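Long-range contacts in cell division control protein 45 cdc45 putative (Entamoeba histolytica, PDB 6CC2), which probably acts in chromosomal DNA replication as the Cdc45 subunit of the CMG helicase: residues K477-V483 against F520-R526; A447-Q452 against I482-S486. All blocks are in the same frame, centred on the assembly; numbering follows the deposited sequence.

Contact 1 of 2, residues K477-V483 against F520-R526; sequences KKTFVIV and FVTEIHR. With EDO (1,2-ethanediol), chain G; EDO (1,2-ethanediol), chain D.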
ATOM      1  N   LYS A 477      -7.366 -25.136 -18.129  1.00 30.83           N
ATOM      2  CA  LYS A 477      -8.672 -24.578 -18.452  1.00 33.30           C
ATOM      3  C   LYS A 477      -8.779 -24.124 -19.902  1.00 35.06           C
ATOM      4  O   LYS A 477      -9.888 -23.848 -20.366  1.00 34.83           O
ATOM      5  CB  LYS A 477      -8.968 -23.407 -17.513  1.00 35.47           C
ATOM      6  CG  LYS A 477     -10.441 -23.098 -17.324  1.00 48.94           C
ATOM      7  CD  LYS A 477     -10.648 -22.175 -16.125  1.00 59.23           C
ATOM      8  CE  LYS A 477     -12.058 -21.606 -16.084  1.00 70.61           C
ATOM      9  NZ  LYS A 477     -12.238 -20.656 -14.950  1.00 77.28           N
ATOM     10  N   LYS A 478      -7.663 -24.057 -20.634  1.00 32.64           N
ATOM     11  CA  LYS A 478      -7.659 -23.589 -22.016  1.00 31.59           C
ATOM     12  C   LYS A 478      -8.047 -22.111 -22.097  1.00 26.22           C
ATOM     13  O   LYS A 478      -8.801 -21.701 -22.982  1.00 25.89           O
ATOM     14  CB  LYS A 478      -8.584 -24.449 -22.887  1.00 39.27           C
ATOM     15  CG  LYS A 478      -8.383 -25.950 -22.724  1.00 50.02           C
ATOM     16  CD  LYS A 478      -6.983 -26.373 -23.129  1.00 64.62           C
ATOM     17  CE  LYS A 478      -6.807 -27.890 -23.080  1.00 80.02           C
ATOM     18  NZ  LYS A 478      -6.673 -28.408 -21.687  1.00 82.87           N
ATOM     19  N   THR A 479      -7.521 -21.306 -21.173  1.00 22.73           N
ATOM     20  CA  THR A 479      -7.871 -19.907 -21.066  1.00 24.33           C
ATOM     21  C   THR A 479      -6.617 -19.088 -20.801  1.00 21.81           C
ATOM     22  O   THR A 479      -5.554 -19.622 -20.457  1.00 25.55           O
ATOM     23  CB  THR A 479      -8.853 -19.651 -19.916  1.00 30.99           C
ATOM     24  OG1 THR A 479      -8.230 -20.033 -18.676  1.00 28.66           O
ATOM     25  CG2 THR A 479     -10.156 -20.435 -20.111  1.00 34.56           C
ATOM     26  N   PHE A 480      -6.754 -17.784 -20.959  1.00 20.92           N
ATOM     27  CA  PHE A 480      -5.848 -16.814 -20.344  1.00 20.67           C
ATOM     28  C   PHE A 480      -6.583 -16.136 -19.201  1.00 22.10           C
ATOM     29  O   PHE A 480      -7.716 -15.662 -19.376  1.00 22.62           O
ATOM     30  CB  PHE A 480      -5.374 -15.745 -21.328  1.00 21.10           C
ATOM     31  CG  PHE A 480      -4.315 -16.232 -22.300  1.00 18.91           C
ATOM     32  CD1 PHE A 480      -2.986 -16.215 -21.939  1.00 17.10           C
ATOM     33  CD2 PHE A 480      -4.667 -16.714 -23.556  1.00 24.67           C
ATOM     34  CE1 PHE A 480      -2.024 -16.667 -22.804  1.00 19.68           C
ATOM     35  CE2 PHE A 480      -3.699 -17.170 -24.430  1.00 26.05           C
ATOM     36  CZ  PHE A 480      -2.382 -17.143 -24.059  1.00 23.06           C
ATOM     37  N   VAL A 481      -5.941 -16.095 -18.030  1.00 22.08           N
ATOM     38  CA  VAL A 481      -6.360 -15.196 -16.975  1.00 19.71           C
ATOM     39  C   VAL A 481      -5.857 -13.810 -17.342  1.00 21.07           C
ATOM     40  O   VAL A 481      -4.693 -13.659 -17.703  1.00 21.25           O
ATOM     41  CB  VAL A 481      -5.809 -15.651 -15.617  1.00 25.67           C
ATOM     42  CG1 VAL A 481      -6.278 -14.730 -14.514  1.00 26.74           C
ATOM     43  CG2 VAL A 481      -6.275 -17.066 -15.336  1.00 34.86           C
ATOM     44  N   ILE A 482      -6.744 -12.813 -17.304  1.00 19.94           N
ATOM     45  CA  ILE A 482      -6.405 -11.446 -17.673  1.00 20.73           C
ATOM     46  C   ILE A 482      -6.524 -10.571 -16.429  1.00 20.03           C
ATOM     47  O   ILE A 482      -7.603 -10.493 -15.816  1.00 20.80           O
ATOM     48  CB  ILE A 482      -7.332 -10.891 -18.774  1.00 25.37           C
ATOM     49  CG1 ILE A 482      -7.497 -11.874 -19.915  1.00 27.61           C
ATOM     50  CG2 ILE A 482      -6.785  -9.534 -19.262  1.00 28.52           C
ATOM     51  CD1 ILE A 482      -6.265 -12.118 -20.674  1.00 24.12           C
ATOM     52  N   VAL A 483      -5.438  -9.910 -16.056  1.00 17.99           N
ATOM     53  CA  VAL A 483      -5.441  -8.984 -14.934  1.00 18.91           C
ATOM     54  C   VAL A 483      -5.109  -7.595 -15.459  1.00 16.73           C
ATOM     55  O   VAL A 483      -4.161  -7.427 -16.240  1.00 18.99           O
ATOM     56  CB  VAL A 483      -4.430  -9.412 -13.855  1.00 25.89           C
ATOM     57  CG1 VAL A 483      -4.283  -8.297 -12.813  1.00 34.39           C
ATOM     58  CG2 VAL A 483      -4.872 -10.710 -13.211  1.00 25.27           C
ATOM     59  N   PHE A 520      -8.609  -5.396 -11.878  1.00 19.49           N
ATOM     60  CA  PHE A 520      -9.687  -6.212 -12.413  1.00 22.72           C
ATOM     61  C   PHE A 520      -9.115  -7.554 -12.857  1.00 21.92           C
ATOM     62  O   PHE A 520      -7.967  -7.643 -13.285  1.00 20.76           O
ATOM     63  CB  PHE A 520     -10.365  -5.561 -13.641  1.00 27.09           C
ATOM     64  CG  PHE A 520     -10.743  -4.138 -13.438  1.00 32.72           C
ATOM     65  CD1 PHE A 520      -9.805  -3.133 -13.586  1.00 36.20           C
ATOM     66  CD2 PHE A 520     -12.054  -3.792 -13.094  1.00 38.25           C
ATOM     67  CE1 PHE A 520     -10.152  -1.808 -13.388  1.00 45.64           C
ATOM     68  CE2 PHE A 520     -12.403  -2.470 -12.910  1.00 40.04           C
ATOM     69  CZ  PHE A 520     -11.444  -1.475 -13.051  1.00 43.64           C
ATOM     70  N   VAL A 521      -9.948  -8.591 -12.783  1.00 21.06           N
ATOM     71  CA  VAL A 521      -9.608  -9.912 -13.289  1.00 21.39           C
ATOM     72  C   VAL A 521     -10.726 -10.390 -14.208  1.00 21.38           C
ATOM     73  O   VAL A 521     -11.901 -10.320 -13.843  1.00 22.62           O
ATOM     74  CB  VAL A 521      -9.409 -10.923 -12.148  1.00 24.39           C
ATOM     75  CG1 VAL A 521      -8.976 -12.272 -12.704  1.00 25.94           C
ATOM     76  CG2 VAL A 521      -8.366 -10.403 -11.162  1.00 25.35           C
ATOM     77  N   THR A 522     -10.354 -10.850 -15.397  1.00 23.32           N
ATOM     78  CA  THR A 522     -11.290 -11.545 -16.277  1.00 23.38           C
ATOM     79  C   THR A 522     -10.557 -12.753 -16.846  1.00 21.64           C
ATOM     80  O   THR A 522      -9.455 -13.093 -16.414  1.00 21.54           O
ATOM     81  CB  THR A 522     -11.854 -10.603 -17.358  1.00 25.60           C
ATOM     82  OG1 THR A 522     -12.860 -11.310 -18.118  1.00 27.59           O
ATOM     83  CG2 THR A 522     -10.784 -10.111 -18.300  1.00 25.88           C
ATOM     84  N   GLU A 523     -11.169 -13.420 -17.820  1.00 21.48           N
ATOM     85  CA  GLU A 523     -10.613 -14.648 -18.378  1.00 22.16           C
ATOM     86  C   GLU A 523     -11.158 -14.812 -19.786  1.00 22.58           C
ATOM     87  O   GLU A 523     -12.321 -14.527 -20.038  1.00 23.75           O
ATOM     88  CB  GLU A 523     -11.001 -15.839 -17.498  1.00 30.73           C
ATOM     89  CG  GLU A 523     -10.342 -17.150 -17.862  1.00 48.29           C
ATOM     90  CD  GLU A 523     -10.616 -18.232 -16.829  1.00 58.21           C
ATOM     91  OE1 GLU A 523     -11.706 -18.211 -16.220  1.00 57.30           O
ATOM     92  OE2 GLU A 523      -9.735 -19.096 -16.615  1.00 60.27           O
ATOM     93  N   ILE A 524     -10.301 -15.264 -20.699  1.00 21.67           N
ATOM     94  CA  ILE A 524     -10.695 -15.477 -22.079  1.00 22.70           C
ATOM     95  C   ILE A 524     -10.326 -16.889 -22.497  1.00 22.29           C
ATOM     96  O   ILE A 524      -9.435 -17.522 -21.920  1.00 23.75           O
ATOM     97  CB  ILE A 524     -10.030 -14.456 -23.029  1.00 25.00           C
ATOM     98  CG1 ILE A 524      -8.501 -14.658 -23.037  1.00 23.32           C
ATOM     99  CG2 ILE A 524     -10.348 -13.040 -22.603  1.00 28.77           C
ATOM    100  CD1 ILE A 524      -7.795 -13.826 -24.085  1.00 24.08           C
ATOM    101  N   HIS A 525     -11.009 -17.383 -23.539  1.00 24.01           N
ATOM    102  CA  HIS A 525     -10.574 -18.609 -24.189  1.00 24.04           C
ATOM    103  C   HIS A 525      -9.203 -18.376 -24.826  1.00 23.15           C
ATOM    104  O   HIS A 525      -8.948 -17.316 -25.407  1.00 22.63           O
ATOM    105  CB  HIS A 525     -11.559 -19.048 -25.256  1.00 27.11           C
ATOM    106  CG  HIS A 525     -12.907 -19.415 -24.713  1.00 37.53           C
ATOM    107  ND1 HIS A 525     -13.112 -20.525 -23.922  1.00 43.61           N
ATOM    108  CD2 HIS A 525     -14.114 -18.817 -24.844  1.00 43.31           C
ATOM    109  CE1 HIS A 525     -14.388 -20.591 -23.580  1.00 45.44           C
ATOM    110  NE2 HIS A 525     -15.017 -19.565 -24.127  1.00 43.92           N
ATOM    111  N   ARG A 526      -8.320 -19.363 -24.706  1.00 23.20           N
ATOM    112  CA  ARG A 526      -6.958 -19.189 -25.208  1.00 25.12           C
ATOM    113  C   ARG A 526      -6.964 -18.760 -26.664  1.00 22.31           C
ATOM    114  O   ARG A 526      -6.209 -17.863 -27.050  1.00 24.78           O
ATOM    115  CB  ARG A 526      -6.139 -20.482 -25.030  1.00 33.48           C
ATOM    116  CG  ARG A 526      -5.060 -20.701 -26.119  1.00 43.90           C
ATOM    117  CD  ARG A 526      -3.645 -20.962 -25.594  1.00 45.55           C
ATOM    118  NE  ARG A 526      -3.432 -22.342 -25.209  1.00 43.63           N
ATOM    119  CZ  ARG A 526      -2.257 -22.981 -25.278  1.00 37.02           C
ATOM    120  NH1 ARG A 526      -1.173 -22.370 -25.727  1.00 36.64           N
ATOM    121  NH2 ARG A 526      -2.187 -24.236 -24.891  1.00 36.96           N
TER
HETATM  122  C1  EDO G 606     -14.034 -18.130 -21.213  1.00 49.53           C
HETATM  123  O1  EDO G 606     -14.340 -16.795 -20.795  1.00 50.38           O
HETATM  124  C2  EDO G 606     -13.401 -18.902 -20.066  1.00 50.12           C
HETATM  125  O2  EDO G 606     -14.268 -18.888 -18.931  1.00 60.96           O
HETATM  126  C1  EDO D 603     -13.377 -14.559 -25.410  1.00 37.17           C
HETATM  127  O1  EDO D 603     -12.884 -15.713 -24.750  1.00 32.66           O
HETATM  128  C2  EDO D 603     -12.300 -13.510 -25.327  1.00 25.89           C
HETATM  129  O2  EDO D 603     -12.566 -12.492 -26.177  1.00 18.43           O
HETATM  130  O   HOH W   1     -10.915 -22.549 -24.534  1.00 43.24           O
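Glu523 reaches across to Thr479 and Lys477, where its carboxylate is gripped at both oxygens. Its CB lies 3.8 Å from Phe480 O. With CG anti to the backbone N (chi1 -172°) and the chain extended beyond it, the side chain crosses over the neighbouring strand: CG passes Phe480 O at 3.4 Å and also touches CB of Thr479. At the tip, OE1 takes the salt bridge from Lys477 NZ (2.8 Å) on its syn side, close to the carboxylate plane, while OE2 accepts from Thr479 OG1 at 2.7 Å on its anti side, 31° out of that plane. Two such bonds to different oxygens should hold the carboxylate against rotation.

Beneath these side chains, strands 479-483 and 520-525 pair antiparallel in the mixed sheet of the C-terminal region, a layer reminiscent of the DHHA1 domain of RecJ-like proteins. Phe480 and Ile524 exchange two backbone bonds, as do Ile482 and Thr522; Ile482 N gives a nearly straight one to Thr522 O (2.9 Å, 171° at the hydrogen). On the face carrying these four residues, Ile482 CB rests on Thr522 CG2 at 3.6 Å, and Ile524 CG1 meets Phe480 CB. Thr522 OG1 turns instead to Ser511 O. Helix 529-537 covers this face through Leu529 and Tyr532. Past the last paired residues, Arg526 N donates to Lys478 O at 2.9 Å, and a water joins that same oxygen to His525 ND1.

Contact 2 of 2, residues A447-Q452 against I482-S486; sequences ALQLAQ and IVGYS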
ATOM      1  N   ALA A 447      -1.293 -13.836 -10.201  1.00 18.64           N
ATOM      2  CA  ALA A 447      -1.207 -12.977 -11.374  1.00 17.56           C
ATOM      3  C   ALA A 447      -1.313 -11.509 -10.992  1.00 18.40           C
ATOM      4  O   ALA A 447      -0.611 -10.678 -11.558  1.00 19.51           O
ATOM      5  CB  ALA A 447      -2.290 -13.355 -12.387  1.00 18.97           C
ATOM      6  N   LEU A 448      -2.196 -11.180 -10.029  1.00 17.57           N
ATOM      7  CA  LEU A 448      -2.352  -9.789  -9.604  1.00 18.04           C
ATOM      8  C   LEU A 448      -1.042  -9.255  -9.033  1.00 19.71           C
ATOM      9  O   LEU A 448      -0.649  -8.116  -9.309  1.00 17.54           O
ATOM     10  CB  LEU A 448      -3.459  -9.677  -8.571  1.00 22.28           C
ATOM     11  CG  LEU A 448      -4.902  -9.669  -9.080  1.00 32.95           C
ATOM     12  CD1 LEU A 448      -5.882 -10.083  -7.984  1.00 40.18           C
ATOM     13  CD2 LEU A 448      -5.239  -8.285  -9.621  1.00 32.81           C
ATOM     14  N   GLN A 449      -0.342 -10.081  -8.251  1.00 19.23           N
ATOM     15  CA  GLN A 449       0.926  -9.626  -7.685  1.00 18.44           C
ATOM     16  C   GLN A 449       1.959  -9.401  -8.767  1.00 19.22           C
ATOM     17  O   GLN A 449       2.741  -8.447  -8.707  1.00 18.51           O
ATOM     18  CB  GLN A 449       1.439 -10.645  -6.660  1.00 18.39           C
ATOM     19  CG  GLN A 449       0.562 -10.762  -5.444  1.00 21.55           C
ATOM     20  CD  GLN A 449       1.121 -11.745  -4.472  1.00 24.02           C
ATOM     21  OE1 GLN A 449       2.168 -11.515  -3.868  1.00 26.04           O
ATOM     22  NE2 GLN A 449       0.440 -12.858  -4.321  1.00 23.73           N
ATOM     23  N   LEU A 450       1.991 -10.292  -9.766  1.00 18.89           N
ATOM     24  CA  LEU A 450       2.947 -10.131 -10.855  1.00 18.79           C
ATOM     25  C   LEU A 450       2.618  -8.914 -11.696  1.00 18.09           C
ATOM     26  O   LEU A 450       3.515  -8.162 -12.089  1.00 19.14           O
ATOM     27  CB  LEU A 450       2.975 -11.412 -11.698  1.00 17.87           C
ATOM     28  CG  LEU A 450       3.964 -11.401 -12.864  1.00 19.02           C
ATOM     29  CD1 LEU A 450       5.384 -11.156 -12.343  1.00 24.92           C
ATOM     30  CD2 LEU A 450       3.918 -12.721 -13.618  1.00 21.70           C
ATOM     31  N   ALA A 451       1.327  -8.682 -11.971  1.00 17.13           N
ATOM     32  CA  ALA A 451       0.944  -7.503 -12.744  1.00 18.47           C
ATOM     33  C   ALA A 451       1.377  -6.219 -12.037  1.00 21.05           C
ATOM     34  O   ALA A 451       1.846  -5.279 -12.689  1.00 19.30           O
ATOM     35  CB  ALA A 451      -0.560  -7.482 -12.977  1.00 20.05           C
ATOM     36  N   GLN A 452       1.187  -6.155 -10.712  1.00 18.65           N
ATOM     37  CA  GLN A 452       1.595  -4.981  -9.945  1.00 18.67           C
ATOM     38  C   GLN A 452       3.094  -4.770 -10.030  1.00 20.87           C
ATOM     39  O   GLN A 452       3.566  -3.642 -10.216  1.00 19.44           O
ATOM     40  CB  GLN A 452       1.164  -5.120  -8.492  1.00 21.61           C
ATOM     41  CG  GLN A 452       1.628  -3.973  -7.607  1.00 35.14           C
ATOM     42  CD  GLN A 452       0.969  -3.996  -6.237  1.00 52.55           C
ATOM     43  OE1 GLN A 452       0.051  -4.777  -5.988  1.00 61.32           O
ATOM     44  NE2 GLN A 452       1.437  -3.135  -5.346  1.00 55.59           N
ATOM     45  N   ILE A 482      -6.744 -12.813 -17.304  1.00 19.94           N
ATOM     46  CA  ILE A 482      -6.405 -11.446 -17.673  1.00 20.73           C
ATOM     47  C   ILE A 482      -6.524 -10.571 -16.429  1.00 20.03           C
ATOM     48  O   ILE A 482      -7.603 -10.493 -15.816  1.00 20.80           O
ATOM     49  CB  ILE A 482      -7.332 -10.891 -18.774  1.00 25.37           C
ATOM     50  CG1 ILE A 482      -7.497 -11.874 -19.915  1.00 27.61           C
ATOM     51  CG2 ILE A 482      -6.785  -9.534 -19.262  1.00 28.52           C
ATOM     52  CD1 ILE A 482      -6.265 -12.118 -20.674  1.00 24.12           C
ATOM     53  N   VAL A 483      -5.438  -9.910 -16.056  1.00 17.99           N
ATOM     54  CA  VAL A 483      -5.441  -8.984 -14.934  1.00 18.91           C
ATOM     55  C   VAL A 483      -5.109  -7.595 -15.459  1.00 16.73           C
ATOM     56  O   VAL A 483      -4.161  -7.427 -16.240  1.00 18.99           O
ATOM     57  CB  VAL A 483      -4.430  -9.412 -13.855  1.00 25.89           C
ATOM     58  CG1 VAL A 483      -4.283  -8.297 -12.813  1.00 34.39           C
ATOM     59  CG2 VAL A 483      -4.872 -10.710 -13.211  1.00 25.27           C
ATOM     60  N   GLY A 484      -5.872  -6.600 -15.024  1.00 16.87           N
ATOM     61  CA  GLY A 484      -5.559  -5.209 -15.275  1.00 19.47           C
ATOM     62  C   GLY A 484      -5.273  -4.515 -13.955  1.00 20.63           C
ATOM     63  O   GLY A 484      -6.049  -4.627 -13.011  1.00 20.56           O
ATOM     64  N   TYR A 485      -4.141  -3.802 -13.910  1.00 20.31           N
ATOM     65  CA  TYR A 485      -3.704  -3.151 -12.689  1.00 18.86           C
ATOM     66  C   TYR A 485      -3.274  -1.722 -12.970  1.00 19.61           C
ATOM     67  O   TYR A 485      -2.554  -1.457 -13.934  1.00 20.18           O
ATOM     68  CB  TYR A 485      -2.526  -3.899 -12.034  1.00 20.05           C
ATOM     69  CG  TYR A 485      -1.958  -3.154 -10.839  1.00 20.28           C
ATOM     70  CD1 TYR A 485      -2.598  -3.174  -9.622  1.00 25.63           C
ATOM     71  CD2 TYR A 485      -0.790  -2.409 -10.957  1.00 19.43           C
ATOM     72  CE1 TYR A 485      -2.086  -2.465  -8.520  1.00 26.72           C
ATOM     73  CE2 TYR A 485      -0.274  -1.719  -9.865  1.00 22.63           C
ATOM     74  CZ  TYR A 485      -0.930  -1.750  -8.670  1.00 25.85           C
ATOM     75  OH  TYR A 485      -0.435  -1.067  -7.587  1.00 26.90           O
ATOM     76  N   SER A 486      -3.705  -0.811 -12.110  1.00 19.40           N
ATOM     77  CA  SER A 486      -3.351   0.594 -12.224  1.00 19.49           C
ATOM     78  C   SER A 486      -2.664   1.036 -10.942  1.00 20.26           C
ATOM     79  O   SER A 486      -3.268   0.999  -9.864  1.00 22.12           O
ATOM     80  CB  SER A 486      -4.595   1.432 -12.499  1.00 23.59           C
ATOM     81  OG  SER A 486      -4.306   2.806 -12.518  1.00 25.31           O
TER
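Val483 presses both of its methyls into the helix. CG1 meets Leu448 CD2 at 3.3 Å, tighter than an ordinary van der Waals contact, with the two side chains crossing at about a right angle, and it also lies 3.8 Å from Ala451 CB. CG2 is turned to Ala447, whose CB is likewise 3.8 Å away. The two alanines, one helical turn apart, present only a methyl each, and the axes of helix 447-452 and strand 482-485 come within 8.2 Å.

Farther along, around Tyr485, the fit is less close. Ala451 CB is 4.2 Å from Tyr485 CB, and the exposed Gln452 lies over one ring face. A CH-pi contact puts Gln452 CB 3.9 Å from the ring centroid, almost on its normal. With CG anti to the backbone N (chi1 176°), the extended chain then carries the amide across the ring and alongside the hydroxyl, its plane tilted just 11° from that of the ring. Gln452 CD approaches Tyr485 OH to 3.5 Å, but no hydrogen bond links the two residues.

Leu448 also touches Ser519 and Val521, and Ala451 touches Leu470, so helix 444-462 spans three neighbouring strands; with helix 494-508 behind the sheet, this is an alpha/beta/alpha sandwich.

Strand 479-485 is common to both contacts, whose centres lie about 12 Å apart. Contact 1 joins it edge to edge with strand 519-525 within the sheet, whereas contact 2 lays a helix over one face of that sheet. Ile482 and Val483 belong to both: Ile482 points to the face opposite the helix, Val483 to the helix itself. The contacts also meet directly, with Phe520 N 2.9 Å from Gly484 O, a probable hydrogen bond that prolongs the strand pairing, and Val521 CG2 4.0 Å from Leu448 CD1. The ethanediols, probably from the crystallisation liquor, lie by Glu523 and His525 at the other end of contact 1.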